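Local coordinates for protein peptide amidase (Stenotrophomonas maltophilia, PDB 1M22) that probably hydrolyses amide bonds, acting as a peptide amidase of the amidase signature type, at residues T11-L16 with A178-G183; A92-S97 with R116-G121; A224-R229 with A236-I241; R229-A234 with E475-Y480; T251-G256 with T466-P471. One frame throughout, in Å; residues are numbered along the deposited sequence.

Contact 1 (T11-L16 with A178-G183)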
# COMPACT_ATOMS: atom_id res chain seq x y z
N THR A 11 -5.38 -14.10 -12.26
CA THR A 11 -5.71 -15.31 -11.51
C THR A 11 -5.51 -15.09 -10.02
O THR A 11 -4.43 -14.72 -9.57
CB THR A 11 -4.84 -16.49 -11.98
OG1 THR A 11 -4.95 -16.63 -13.40
CG2 THR A 11 -5.31 -17.78 -11.31
N ASP A 12 -6.57 -15.33 -9.25
CA ASP A 12 -6.54 -15.15 -7.80
C ASP A 12 -5.62 -16.12 -7.08
O ASP A 12 -5.32 -17.22 -7.57
CB ASP A 12 -7.95 -15.30 -7.21
CG ASP A 12 -8.89 -14.20 -7.66
OD1 ASP A 12 -8.52 -13.02 -7.54
OD2 ASP A 12 -10.00 -14.52 -8.14
N VAL A 13 -5.18 -15.71 -5.89
CA VAL A 13 -4.30 -16.52 -5.07
C VAL A 13 -4.90 -17.90 -4.79
O VAL A 13 -4.21 -18.91 -4.91
CB VAL A 13 -4.02 -15.81 -3.72
CG1 VAL A 13 -3.27 -16.75 -2.78
CG2 VAL A 13 -3.20 -14.55 -3.96
N ALA A 14 -6.18 -17.94 -4.44
CA ALA A 14 -6.84 -19.20 -4.14
C ALA A 14 -6.86 -20.13 -5.35
O ALA A 14 -6.77 -21.35 -5.20
CB ALA A 14 -8.26 -18.95 -3.66
N ASP A 15 -6.98 -19.56 -6.54
CA ASP A 15 -7.00 -20.36 -7.75
C ASP A 15 -5.61 -20.89 -8.07
O ASP A 15 -5.45 -22.04 -8.45
CB ASP A 15 -7.55 -19.55 -8.92
CG ASP A 15 -9.04 -19.28 -8.79
OD1 ASP A 15 -9.82 -20.26 -8.73
OD2 ASP A 15 -9.44 -18.10 -8.74
N LEU A 16 -4.59 -20.05 -7.91
CA LEU A 16 -3.22 -20.48 -8.15
C LEU A 16 -2.89 -21.60 -7.17
O LEU A 16 -2.26 -22.60 -7.53
CB LEU A 16 -2.24 -19.32 -7.96
CG LEU A 16 -2.32 -18.19 -8.99
CD1 LEU A 16 -1.43 -17.03 -8.55
CD2 LEU A 16 -1.90 -18.70 -10.37
N ALA A 178 3.49 -10.18 -10.54
CA ALA A 178 3.53 -11.03 -9.35
C ALA A 178 2.09 -11.31 -8.96
O ALA A 178 1.16 -10.70 -9.49
CB ALA A 178 4.25 -10.32 -8.21
N SER A 179 1.89 -12.25 -8.05
CA SER A 179 0.54 -12.59 -7.60
C SER A 179 -0.03 -11.45 -6.77
O SER A 179 -1.14 -10.98 -7.03
CB SER A 179 0.56 -13.87 -6.76
OG SER A 179 -0.69 -14.07 -6.12
N VAL A 180 0.74 -11.01 -5.79
CA VAL A 180 0.35 -9.92 -4.89
C VAL A 180 1.60 -9.14 -4.49
O VAL A 180 2.72 -9.53 -4.82
CB VAL A 180 -0.31 -10.48 -3.61
CG1 VAL A 180 -1.62 -11.17 -3.95
CG2 VAL A 180 0.63 -11.46 -2.91
N ALA A 181 1.41 -8.04 -3.78
CA ALA A 181 2.52 -7.21 -3.34
C ALA A 181 2.21 -6.53 -2.01
O ALA A 181 1.06 -6.47 -1.58
CB ALA A 181 2.86 -6.16 -4.39
N ILE A 182 3.26 -6.04 -1.37
CA ILE A 182 3.12 -5.33 -0.10
C ILE A 182 3.57 -3.89 -0.31
O ILE A 182 4.61 -3.63 -0.93
CB ILE A 182 4.01 -5.93 1.02
CG1 ILE A 182 3.76 -7.43 1.18
CG2 ILE A 182 3.74 -5.20 2.33
CD1 ILE A 182 2.35 -7.78 1.59
N GLY A 183 2.77 -2.96 0.19
CA GLY A 183 3.12 -1.55 0.11
C GLY A 183 3.08 -1.00 1.52
O GLY A 183 2.89 -1.75 2.48
O HOH W 1 -2.99 -13.77 -7.52
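Thr11 reaches Ser179 through one water, which lies 2.7 Å from the carbonyl Thr11 O and 2.7 Å from the hydroxyl Ser179 OG, so the link joins the backbone of one segment to a side chain of the other. Asp12 follows as the N-cap residue of helix 13-21, yet its carboxylate does not cap that helix: Asp12 OD1 is bonded instead to Ser230 OG, while its carbonyl, Asp12 O, accepts from Leu16 N at 2.9 Å to start the first turn. Val13 carries the main apolar contact. Its CG2 branch, anti to the carbonyl carbon, lies 3.3 Å from Ser179 OG and 3.7 Å from Val180 CG1, the two valines meeting at roughly a right angle. Val180 belongs to strand 180-185, an inner strand of the eleven-stranded mixed sheet flanked by strands 82-86 and 223-228, so the first turn of the N-terminal helix packs beside the 178-180 end of that strand. The Val13 amide is held as well, its N bonding to Asp233 OD1 of helix 231-241. One turn further on, Leu16 points at the same serine from the helix: its CD1 methyl stands 3.9 Å from Ser179 OG and 4.1 Å from Ser179 CB. Tyr34 of helix 27-43 touches both Leu16 and Ser179.

Contact 2 (A92-S97 with R116-G121)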
# COMPACT_ATOMS: atom_id res chain seq x y z
N ALA A 92 16.15 -9.97 3.28
CA ALA A 92 17.40 -10.56 2.81
C ALA A 92 17.08 -11.46 1.61
O ALA A 92 15.98 -12.00 1.51
CB ALA A 92 18.03 -11.38 3.93
N PRO A 93 18.05 -11.64 0.70
CA PRO A 93 19.41 -11.08 0.70
C PRO A 93 19.52 -9.81 -0.14
O PRO A 93 20.62 -9.39 -0.50
CB PRO A 93 20.22 -12.21 0.11
CG PRO A 93 19.31 -12.69 -0.98
CD PRO A 93 17.93 -12.69 -0.32
N MET A 94 18.39 -9.19 -0.44
CA MET A 94 18.36 -7.98 -1.24
C MET A 94 18.67 -6.75 -0.39
O MET A 94 18.67 -6.81 0.84
CB MET A 94 16.98 -7.81 -1.87
CG MET A 94 16.54 -9.00 -2.70
SD MET A 94 14.75 -9.15 -2.77
CE MET A 94 14.47 -10.17 -1.32
N ALA A 95 18.93 -5.64 -1.06
CA ALA A 95 19.19 -4.40 -0.34
C ALA A 95 17.82 -3.80 -0.02
O ALA A 95 16.81 -4.20 -0.60
CB ALA A 95 19.99 -3.44 -1.21
N THR A 96 17.80 -2.87 0.92
CA THR A 96 16.58 -2.16 1.28
C THR A 96 17.06 -0.72 1.23
O THR A 96 17.67 -0.22 2.17
CB THR A 96 16.09 -2.53 2.69
OG1 THR A 96 15.73 -3.92 2.71
CG2 THR A 96 14.86 -1.71 3.06
N SER A 97 16.79 -0.06 0.11
CA SER A 97 17.29 1.29 -0.13
C SER A 97 16.34 2.47 -0.01
O SER A 97 16.80 3.61 0.00
CB SER A 97 17.91 1.35 -1.52
OG SER A 97 16.90 1.27 -2.53
N ARG A 116 6.95 -13.56 8.46
CA ARG A 116 5.64 -14.19 8.47
C ARG A 116 5.25 -14.69 7.08
O ARG A 116 4.72 -15.79 6.94
CB ARG A 116 4.56 -13.23 8.98
CG ARG A 116 4.66 -12.90 10.46
CD ARG A 116 3.41 -12.16 10.93
NE ARG A 116 2.23 -13.02 10.92
CZ ARG A 116 1.99 -13.98 11.81
NH1 ARG A 116 2.85 -14.21 12.79
NH2 ARG A 116 0.89 -14.71 11.73
N LEU A 117 5.53 -13.90 6.05
CA LEU A 117 5.20 -14.30 4.68
C LEU A 117 6.00 -15.52 4.26
O LEU A 117 5.47 -16.44 3.64
CB LEU A 117 5.45 -13.15 3.71
CG LEU A 117 4.42 -12.02 3.75
CD1 LEU A 117 4.93 -10.84 2.96
CD2 LEU A 117 3.09 -12.51 3.20
N ARG A 118 7.29 -15.54 4.59
CA ARG A 118 8.11 -16.68 4.22
C ARG A 118 7.71 -17.93 4.99
O ARG A 118 7.71 -19.03 4.43
CB ARG A 118 9.60 -16.35 4.40
CG ARG A 118 10.14 -15.54 3.23
CD ARG A 118 11.60 -15.13 3.39
NE ARG A 118 12.20 -14.83 2.10
CZ ARG A 118 13.15 -13.92 1.89
NH1 ARG A 118 13.62 -13.21 2.91
NH2 ARG A 118 13.64 -13.74 0.67
N ASP A 119 7.35 -17.78 6.26
CA ASP A 119 6.92 -18.93 7.05
C ASP A 119 5.62 -19.48 6.45
O ASP A 119 5.36 -20.68 6.51
CB ASP A 119 6.70 -18.55 8.51
CG ASP A 119 7.99 -18.19 9.22
OD1 ASP A 119 9.02 -18.85 8.96
OD2 ASP A 119 7.98 -17.26 10.05
N ALA A 120 4.81 -18.59 5.88
CA ALA A 120 3.55 -18.97 5.25
C ALA A 120 3.78 -19.62 3.88
O ALA A 120 2.83 -20.08 3.24
CB ALA A 120 2.65 -17.74 5.10
N GLY A 121 5.03 -19.65 3.44
CA GLY A 121 5.35 -20.27 2.16
C GLY A 121 5.42 -19.37 0.94
O GLY A 121 5.62 -19.86 -0.17
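Arg118 holds the carbonyl of Ala92 end-on, with both terminal nitrogens directed at the single acceptor. Arg118 NH1 and Ala92 O are 3.0 Å apart, and Arg118 NH2 lies at the same 3.0 Å from Ala92 O. Because two N-H groups converge on one atom, each bond is bent, with N-H...O angles near 144°. The oxygen sits at the edge of the guanidinium, close to its plane; NH2 approaches almost straight down the carbonyl bond, whereas NH1 comes in further off that line (C=O...N angle 147°), tilted from the carbonyl plane. Acids complete the grip: NH1 forms a salt bridge with Asp110 and NH2 one with Glu61. Asp110 also accepts from the amide N of Ala92, and so ties both polar atoms of this residue to the arginine site. The two acids and the carbonyl together probably fix the rotation of the flat end. The side chain gets there by running extended from CG to NE off helix 112-119. Packing is sparse by comparison. Met94, bent at its last torsion (chi3 -89°), turns its CE methyl back to 4.2 Å from Arg118 NH2, and Val124 of strand 123-128 touches both side chains. A cis peptide bond joins Ala92 to Pro93. A Schellman motif follows Arg118, with Gly121 at positive phi and Gly121 N bonded to Arg118 O. The arginine therefore ties the long loop of a beta-alpha-beta crossover, strand 82-86 to helix 112-119 to strand 123-128, to that crossover's own helix; the first strand ends in the active-site Lys86.

Contact 3 (A224-R229 with A236-I241)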
# COMPACT_ATOMS: atom_id res chain seq x y z
N ALA A 224 2.20 -1.20 6.84
CA ALA A 224 2.32 -1.95 5.61
C ALA A 224 0.91 -2.45 5.32
O ALA A 224 0.04 -2.48 6.21
CB ALA A 224 3.27 -3.13 5.80
N GLY A 225 0.67 -2.84 4.08
CA GLY A 225 -0.64 -3.33 3.71
C GLY A 225 -0.58 -4.04 2.38
O GLY A 225 0.34 -3.80 1.59
N PRO A 226 -1.55 -4.90 2.08
CA PRO A 226 -1.58 -5.63 0.82
C PRO A 226 -2.07 -4.83 -0.38
O PRO A 226 -2.88 -3.90 -0.25
CB PRO A 226 -2.50 -6.80 1.12
CG PRO A 226 -3.51 -6.18 2.03
CD PRO A 226 -2.66 -5.33 2.96
N MET A 227 -1.57 -5.20 -1.54
CA MET A 227 -1.96 -4.61 -2.81
C MET A 227 -2.17 -5.83 -3.70
O MET A 227 -1.30 -6.70 -3.81
CB MET A 227 -0.87 -3.67 -3.31
CG MET A 227 -0.67 -2.52 -2.31
SD MET A 227 0.58 -1.29 -2.69
CE MET A 227 -0.33 -0.16 -3.75
N ALA A 228 -3.35 -5.91 -4.31
CA ALA A 228 -3.72 -7.06 -5.11
C ALA A 228 -4.77 -6.69 -6.14
O ALA A 228 -5.35 -5.61 -6.08
CB ALA A 228 -4.28 -8.14 -4.19
N ARG A 229 -5.02 -7.59 -7.08
CA ARG A 229 -6.01 -7.32 -8.11
C ARG A 229 -7.43 -7.56 -7.61
O ARG A 229 -8.39 -7.07 -8.21
CB ARG A 229 -5.73 -8.17 -9.34
CG ARG A 229 -4.45 -7.77 -10.08
CD ARG A 229 -4.13 -8.76 -11.19
NE ARG A 229 -3.87 -10.10 -10.66
CZ ARG A 229 -2.71 -10.49 -10.13
NH1 ARG A 229 -1.68 -9.65 -10.08
NH2 ARG A 229 -2.59 -11.71 -9.65
N ALA A 236 -6.20 -12.57 1.80
CA ALA A 236 -5.28 -13.67 2.04
C ALA A 236 -3.95 -13.14 2.56
O ALA A 236 -3.37 -13.69 3.49
CB ALA A 236 -5.07 -14.46 0.75
N VAL A 237 -3.47 -12.06 1.95
CA VAL A 237 -2.21 -11.47 2.39
C VAL A 237 -2.32 -10.90 3.80
O VAL A 237 -1.43 -11.10 4.63
CB VAL A 237 -1.75 -10.37 1.41
CG1 VAL A 237 -0.52 -9.67 1.96
CG2 VAL A 237 -1.43 -10.98 0.06
N LEU A 238 -3.42 -10.20 4.09
CA LEU A 238 -3.60 -9.62 5.42
C LEU A 238 -3.59 -10.71 6.48
O LEU A 238 -3.03 -10.54 7.56
CB LEU A 238 -4.92 -8.83 5.49
CG LEU A 238 -5.08 -7.96 6.75
CD1 LEU A 238 -4.04 -6.85 6.74
CD2 LEU A 238 -6.48 -7.37 6.80
N THR A 239 -4.22 -11.84 6.17
CA THR A 239 -4.28 -12.96 7.10
C THR A 239 -2.87 -13.43 7.49
O THR A 239 -2.62 -13.80 8.63
CB THR A 239 -5.06 -14.14 6.48
OG1 THR A 239 -6.41 -13.74 6.23
CG2 THR A 239 -5.06 -15.34 7.43
N ALA A 240 -1.96 -13.40 6.53
CA ALA A 240 -0.59 -13.84 6.78
C ALA A 240 0.30 -12.83 7.49
O ALA A 240 1.16 -13.21 8.29
CB ALA A 240 0.06 -14.26 5.46
N ILE A 241 0.12 -11.54 7.22
CA ILE A 241 0.98 -10.53 7.83
C ILE A 241 0.51 -9.94 9.16
O ILE A 241 1.31 -9.37 9.90
CB ILE A 241 1.29 -9.37 6.85
CG1 ILE A 241 0.02 -8.60 6.49
CG2 ILE A 241 1.96 -9.92 5.59
CD1 ILE A 241 0.26 -7.40 5.58
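Pro226 packing on Val237, Leu238 and Ile241 is a buried helix-on-sheet contact, in which helix 231-241 folds back over strand 223-228, the strand just before it in the chain. The two short segments run nearly antiparallel, 154° between their directions, with a closest axial approach of 7.9 Å. Pro226 is the strand residue that makes all the close contacts. Its CB carbon meets Val237 CG1 at 3.6 Å and Val237 CB at 3.7 Å. The valine presents that methyl because CG1 stands anti to the backbone N (chi1 174°). The CD side of the ring meets Leu238 and, a turn after Val237, Ile241: Pro226 CD lies 4.3 Å from Leu238 CD1 and 4.4 Å from Ile241 CD1, at the end of an extended isoleucine chain. Val237 and Ile241 both direct their CB bonds at the strand, with Leu238 closing in from the flank. No hydrogen bond crosses here. The strand spends its backbone polar groups within the sheet, Gly225 pairing with Gly183 and Pro226 with Leu202, while Met227 points to the other side of it. Val237 also touches Val180 and Ile182 of the adjoining strand 180-185, and Ile241 leans on Leu117 of helix 112-119. Strand, two-residue connection and returning helix form a beta-alpha unit, part of the helical layering that covers the central sheet in this amidase fold.

Contact 4 (R229-A234 with E475-Y480)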
# COMPACT_ATOMS: atom_id res chain seq x y z
N ARG A 229 -5.02 -7.59 -7.08
CA ARG A 229 -6.01 -7.32 -8.11
C ARG A 229 -7.43 -7.56 -7.61
O ARG A 229 -8.39 -7.07 -8.21
CB ARG A 229 -5.73 -8.17 -9.34
CG ARG A 229 -4.45 -7.77 -10.08
CD ARG A 229 -4.13 -8.76 -11.19
NE ARG A 229 -3.87 -10.10 -10.66
CZ ARG A 229 -2.71 -10.49 -10.13
NH1 ARG A 229 -1.68 -9.65 -10.08
NH2 ARG A 229 -2.59 -11.71 -9.65
N SER A 230 -7.56 -8.30 -6.51
CA SER A 230 -8.87 -8.62 -5.96
C SER A 230 -8.89 -8.51 -4.44
O SER A 230 -7.86 -8.60 -3.79
CB SER A 230 -9.28 -10.04 -6.35
OG SER A 230 -8.48 -10.99 -5.66
N VAL A 231 -10.09 -8.32 -3.90
CA VAL A 231 -10.26 -8.22 -2.46
C VAL A 231 -9.89 -9.55 -1.79
O VAL A 231 -9.30 -9.56 -0.72
CB VAL A 231 -11.71 -7.83 -2.10
CG1 VAL A 231 -11.91 -7.85 -0.59
CG2 VAL A 231 -12.03 -6.44 -2.66
N ALA A 232 -10.23 -10.67 -2.43
CA ALA A 232 -9.91 -11.98 -1.87
C ALA A 232 -8.40 -12.14 -1.70
O ALA A 232 -7.92 -12.67 -0.70
CB ALA A 232 -10.47 -13.08 -2.76
N ASP A 233 -7.64 -11.70 -2.70
CA ASP A 233 -6.18 -11.79 -2.64
C ASP A 233 -5.64 -10.90 -1.51
O ASP A 233 -4.74 -11.30 -0.77
CB ASP A 233 -5.55 -11.36 -3.97
CG ASP A 233 -5.70 -12.41 -5.06
OD1 ASP A 233 -6.37 -13.44 -4.82
OD2 ASP A 233 -5.14 -12.20 -6.16
N ALA A 234 -6.19 -9.70 -1.39
CA ALA A 234 -5.75 -8.79 -0.33
C ALA A 234 -6.03 -9.39 1.04
O ALA A 234 -5.22 -9.27 1.96
CB ALA A 234 -6.46 -7.45 -0.47
N GLU A 475 -15.79 -7.39 4.06
CA GLU A 475 -17.09 -7.95 3.68
C GLU A 475 -17.79 -7.01 2.70
O GLU A 475 -18.33 -7.44 1.68
CB GLU A 475 -18.03 -8.10 4.88
CG GLU A 475 -17.54 -8.95 6.03
CD GLU A 475 -18.61 -9.09 7.10
OE1 GLU A 475 -19.23 -8.06 7.46
OE2 GLU A 475 -18.82 -10.22 7.60
N MET A 476 -17.81 -5.72 3.04
CA MET A 476 -18.47 -4.73 2.21
C MET A 476 -17.79 -4.52 0.86
O MET A 476 -18.45 -4.47 -0.18
CB MET A 476 -18.57 -3.41 2.98
CG MET A 476 -19.47 -3.53 4.21
SD MET A 476 -19.63 -2.03 5.19
CE MET A 476 -20.62 -1.08 4.19
N ALA A 477 -16.46 -4.42 0.88
CA ALA A 477 -15.69 -4.23 -0.34
C ALA A 477 -15.82 -5.44 -1.26
O ALA A 477 -15.95 -5.29 -2.47
CB ALA A 477 -14.23 -3.99 0.01
N TYR A 478 -15.79 -6.63 -0.69
CA TYR A 478 -15.93 -7.85 -1.48
C TYR A 478 -17.31 -7.91 -2.13
O TYR A 478 -17.43 -8.22 -3.32
CB TYR A 478 -15.72 -9.08 -0.60
CG TYR A 478 -15.83 -10.39 -1.34
CD1 TYR A 478 -14.81 -10.82 -2.19
CD2 TYR A 478 -16.96 -11.20 -1.20
CE1 TYR A 478 -14.91 -12.03 -2.88
CE2 TYR A 478 -17.07 -12.41 -1.89
CZ TYR A 478 -16.04 -12.81 -2.72
OH TYR A 478 -16.13 -14.01 -3.40
N ALA A 479 -18.35 -7.62 -1.35
CA ALA A 479 -19.71 -7.65 -1.87
C ALA A 479 -19.87 -6.67 -3.03
O ALA A 479 -20.53 -6.96 -4.02
CB ALA A 479 -20.70 -7.32 -0.76
N TYR A 480 -19.26 -5.50 -2.90
CA TYR A 480 -19.32 -4.50 -3.96
C TYR A 480 -18.57 -4.99 -5.20
O TYR A 480 -19.07 -4.92 -6.32
CB TYR A 480 -18.70 -3.18 -3.50
CG TYR A 480 -18.45 -2.22 -4.65
CD1 TYR A 480 -19.50 -1.54 -5.26
CD2 TYR A 480 -17.17 -2.08 -5.18
CE1 TYR A 480 -19.28 -0.74 -6.38
CE2 TYR A 480 -16.94 -1.29 -6.30
CZ TYR A 480 -18.00 -0.63 -6.90
OH TYR A 480 -17.77 0.12 -8.03
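Val231 spreads its two methyl groups over neighbouring residues of helix 470-484. CG1, placed anti to its backbone N (chi1 175°), lies 4.0 Å from Tyr478 CB and 4.1 Å from Tyr478 N. CG2 takes the other direction, 4.2 Å from Ala477 CB and 4.1 Å from the carbonyl Ala477 O. The tyrosine ring does not lay a face on the valine: Val231 CB stands near the ring plane, at its edge. Beneath this pair the sheet contributes strand 446-454, whose Val449 touches both Val231 and Ala477, and Leu266 from a loop lies against Tyr478 and Ala232. The next shell fixes the first turn of helix 231-241, from which Val231 projects. Ser230 is its N-cap, with Asp233 N donating to Ser230 OG at 3.2 Å along a fairly straight path (157°). The cap also faces the N-terminal segment 11-16. Helix 470-484 reaches back too, because Glu481 OE2 accepts from Val231 N, one of the amides opening the first turn. Between the two segments themselves, then, the contact is van der Waals packing with no hydrogen bond across it and is only moderately close, while directional strength comes from the capping groups; the N-terminal end of helix 231-241 would probably favour the carboxylates of Asp233 and Glu481.

Contact 5 (T251-G256 with T466-P471)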
# COMPACT_ATOMS: atom_id res chain seq x y z
N THR A 251 1.38 -2.88 18.03
CA THR A 251 0.67 -4.14 17.85
C THR A 251 0.09 -4.70 19.14
O THR A 251 -0.76 -5.59 19.12
CB THR A 251 1.56 -5.22 17.18
OG1 THR A 251 2.66 -5.57 18.03
CG2 THR A 251 2.10 -4.71 15.85
N ALA A 252 0.54 -4.16 20.27
CA ALA A 252 0.04 -4.60 21.57
C ALA A 252 -1.24 -3.86 21.96
O ALA A 252 -1.89 -4.21 22.95
CB ALA A 252 1.11 -4.39 22.64
N THR A 253 -1.61 -2.85 21.17
CA THR A 253 -2.80 -2.06 21.45
C THR A 253 -4.07 -2.64 20.84
O THR A 253 -5.16 -2.12 21.07
CB THR A 253 -2.65 -0.61 20.94
OG1 THR A 253 -2.68 -0.61 19.50
CG2 THR A 253 -1.35 -0.01 21.42
N MET A 254 -3.94 -3.70 20.06
CA MET A 254 -5.10 -4.30 19.42
C MET A 254 -5.97 -5.09 20.39
O MET A 254 -5.48 -5.97 21.10
CB MET A 254 -4.68 -5.20 18.27
CG MET A 254 -5.85 -5.86 17.58
SD MET A 254 -5.36 -6.86 16.18
CE MET A 254 -6.96 -7.19 15.44
N PRO A 255 -7.27 -4.78 20.44
CA PRO A 255 -8.20 -5.48 21.34
C PRO A 255 -8.61 -6.84 20.79
O PRO A 255 -8.97 -6.97 19.62
CB PRO A 255 -9.37 -4.51 21.43
CG PRO A 255 -9.40 -3.92 20.06
CD PRO A 255 -7.94 -3.65 19.78
N GLY A 256 -8.55 -7.85 21.65
CA GLY A 256 -8.93 -9.20 21.26
C GLY A 256 -8.35 -9.72 19.96
O GLY A 256 -9.09 -10.18 19.09
N THR A 466 -13.83 2.59 11.31
CA THR A 466 -13.16 2.91 12.56
C THR A 466 -12.08 1.87 12.85
O THR A 466 -11.96 0.87 12.14
CB THR A 466 -14.17 2.99 13.74
OG1 THR A 466 -13.52 3.57 14.87
CG2 THR A 466 -14.69 1.60 14.10
N ALA A 467 -11.29 2.11 13.89
CA ALA A 467 -10.22 1.19 14.25
C ALA A 467 -10.68 -0.26 14.35
O ALA A 467 -11.74 -0.56 14.90
CB ALA A 467 -9.58 1.62 15.56
N TRP A 468 -9.87 -1.16 13.80
CA TRP A 468 -10.09 -2.60 13.84
C TRP A 468 -11.31 -3.12 13.07
O TRP A 468 -11.73 -4.26 13.29
CB TRP A 468 -10.17 -3.06 15.31
CG TRP A 468 -9.10 -2.43 16.17
CD1 TRP A 468 -9.30 -1.56 17.21
CD2 TRP A 468 -7.68 -2.57 16.03
NE1 TRP A 468 -8.09 -1.15 17.72
CE2 TRP A 468 -7.08 -1.75 17.02
CE3 TRP A 468 -6.86 -3.30 15.17
CZ2 TRP A 468 -5.69 -1.65 17.16
CZ3 TRP A 468 -5.47 -3.20 15.31
CH2 TRP A 468 -4.91 -2.38 16.30
N SER A 469 -11.84 -2.32 12.16
CA SER A 469 -13.01 -2.74 11.38
C SER A 469 -12.67 -3.44 10.06
O SER A 469 -13.53 -3.55 9.19
CB SER A 469 -13.91 -1.53 11.10
OG SER A 469 -13.27 -0.57 10.27
N GLU A 470 -11.45 -3.94 9.92
CA GLU A 470 -11.06 -4.63 8.69
C GLU A 470 -12.02 -5.75 8.28
O GLU A 470 -12.34 -5.88 7.11
CB GLU A 470 -9.64 -5.21 8.80
CG GLU A 470 -8.53 -4.18 8.85
CD GLU A 470 -8.30 -3.63 10.24
OE1 GLU A 470 -8.92 -4.12 11.21
OE2 GLU A 470 -7.47 -2.71 10.36
N PRO A 471 -12.47 -6.58 9.24
CA PRO A 471 -13.39 -7.66 8.84
C PRO A 471 -14.62 -7.12 8.12
O PRO A 471 -15.02 -7.64 7.07
CB PRO A 471 -13.74 -8.32 10.17
CG PRO A 471 -12.49 -8.11 10.99
CD PRO A 471 -12.13 -6.68 10.67
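Trp468 offers one face of its indole to Met254 and Pro255, a pair of CH-pi contacts with a Met-aromatic contact beside them, at the surface where a type II beta turn, Thr466 to Ser469, leads into helix 470-484. The two residues share out the ring system. Pro255 takes the pyrrole half: its CD lies 3.4 Å from the centroid of the Trp468 five-membered ring, 20° off the normal, and only 3.2 Å from Trp468 NE1. Met254 takes the benzene half, with its CG 3.7 Å from the centroid of the Trp468 six-membered ring and 19° off the normal. With CG anti to the backbone N and the chain extended beyond it, the methionine runs on across the rim; its SD comes to 4.5 Å from that six-membered ring's centroid, in an oblique position. Nearer the backbone, Met254 CB presses on Trp468 CH2 at 3.4 Å. Thr253 approaches differently, at the ring edge and near its plane, where Thr253 OG1 is 4.0 Å from Trp468 CZ2; the hydroxyl's polar partner is Ala250 O. Trp468 occupies the third position of the turn, with the positive phi (67°) that this turn type requires, and Thr205 OG1 bonds both its amide N and Glu470 OE2. The turn is closed twice over on Thr466 O, by Ser469 N at 3.2 Å and by Ser469 OG, which donates at 2.7 Å in the carbonyl plane, onto a lone pair.

How the contacts relate
From the N terminus, contact 1 closes the first long loop, bringing the start of helix 13-21 to strand 180-185. Contact 2 lies within that loop and ties the segment after strand 82-86 to helix 112-119. Contact 3 is short, folding helix 231-241 onto strand 223-228. Contact 4 starts inside it, sharing Arg229, so the two cross; it spans to helix 470-484. Contact 5 falls between the segments of contact 4. Contacts 1 and 3 meet as paired strands 180-185 and 223-228, contacts 1 and 4 at the start of helix 231-241. Arg116 bonds contact 2 to contact 3 through Ala240. Contact 5, a surface loop on Trp468, adjoins contact 4 along helix 470-484 but touches none of the others.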